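PDB 4XWW: DR2417 from Deinococcus radiodurans, which degrades RNA as a metal-dependent 5'-3' exonuclease of the metallo-beta-lactamase superfamily, works as a homodimer, and probably takes part in rRNA maturation and possibly mRNA decay. Local coordinates for the interface of chains A and B. Coordinates in Å, arbitrary orientation; residue numbers count along the deposited sequence, not the author numbering. Chains: chain A/B, DR2417.

The interface of chains A and B. Residues chain A 456-457, 459, 462-463; chain B 547, 549.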
# COMPACT_ATOMS: atom_id res chain seq x y z
N ASP A 456 15.46 11.84 -10.37
CA ASP A 456 14.33 12.73 -10.14
C ASP A 456 14.38 13.82 -11.19
O ASP A 456 15.19 14.73 -11.10
CB ASP A 456 14.40 13.33 -8.74
CG ASP A 456 13.06 13.90 -8.27
OD1 ASP A 456 12.12 14.00 -9.08
OD2 ASP A 456 12.98 14.26 -7.09
N GLY A 457 13.53 13.71 -12.20
CA GLY A 457 13.60 14.61 -13.33
C GLY A 457 14.86 14.32 -14.14
O GLY A 457 15.10 13.19 -14.54
N GLY A 459 17.81 15.09 -12.84
CA GLY A 459 18.82 14.90 -11.82
C GLY A 459 19.07 13.43 -11.52
O GLY A 459 18.14 12.66 -11.27
N ASP A 462 21.29 13.71 -7.44
CA ASP A 462 21.19 15.00 -6.75
C ASP A 462 20.11 14.98 -5.66
O ASP A 462 20.08 15.83 -4.78
CB ASP A 462 20.92 16.14 -7.75
CG ASP A 462 19.59 16.01 -8.44
OD1 ASP A 462 19.07 14.88 -8.55
OD2 ASP A 462 19.06 17.05 -8.89
N VAL A 463 19.23 13.99 -5.71
CA VAL A 463 18.32 13.76 -4.60
C VAL A 463 18.87 12.59 -3.81
O VAL A 463 19.11 11.51 -4.37
CB VAL A 463 16.87 13.48 -5.07
CG1 VAL A 463 15.98 13.15 -3.87
CG2 VAL A 463 16.31 14.67 -5.83
N THR B 547 16.97 21.36 -13.42
CA THR B 547 16.75 20.10 -12.71
C THR B 547 15.58 19.29 -13.24
O THR B 547 15.52 18.08 -13.05
CB THR B 547 16.54 20.34 -11.21
OG1 THR B 547 15.34 21.08 -11.00
CG2 THR B 547 17.73 21.08 -10.61
N ARG B 549 12.56 19.76 -12.29
CA ARG B 549 11.64 19.60 -11.18
C ARG B 549 10.92 20.91 -10.87
O ARG B 549 11.42 21.99 -11.18
CB ARG B 549 12.38 19.09 -9.95
CG ARG B 549 13.14 17.80 -10.23
CD ARG B 549 13.43 17.04 -8.97
NE ARG B 549 14.40 17.71 -8.11
CZ ARG B 549 15.71 17.68 -8.31
NH1 ARG B 549 16.22 17.03 -9.34
NH2 ARG B 549 16.51 18.31 -7.47
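The guanidinium group of B:Arg549 reaches across to chain A with the methyl CG2 of A:Val463 centred over one face, 3.9 Å from B:Arg549 CZ. CB of B:Thr547, from the same chain as the arginine, lies over the opposite face, displaced toward the rim, and the carboxylate oxygen OD2 of A:Asp462 sits in plane at the edge formed by the two terminal nitrogens. This grip is end-on: NH1 and NH2 of B:Arg549 both donate to that one oxygen, at 2.9 Å and 3.2 Å from A:Asp462 OD2 respectively. The carboxylate stands steeply against the guanidinium, their planes 70° apart, so that NH1 meets the syn side of OD2 whereas NH2 approaches from above the carboxylate plane. A chi1 of 65° tucks the A:Asp462 carboxylate between its own backbone N and carbonyl carbon, which points OD2 toward the arginine approaching from the opposite direction. NH1 of B:Arg549 also donates to the backbone O of A:Asp456 at 3.1 Å, approaching from outside the carbonyl plane, which ties the arginine to the end of strand 452-456. The arginine chain bends at chi3 (-68°) and passes the A:Asp456 side chain at about a right angle, CD lying against the carboxylate; B:Arg549 NE is 3.9 Å from A:Asp456 OD2, a longer salt bridge. The two carboxylates probably balance the arginine's positive charge at the interface. A:Asp456 is also a manganese ligand, so the contact adjoins that metal site. The centre of the contact is about 29 Å from A:His381 of the active site, so it probably acts through assembly and not by touching the substrate. This patch and its two-fold twin clamp the loop after helix 528-547 onto the partner subunit and probably help to hold together the homodimer that enhances exonuclease activity.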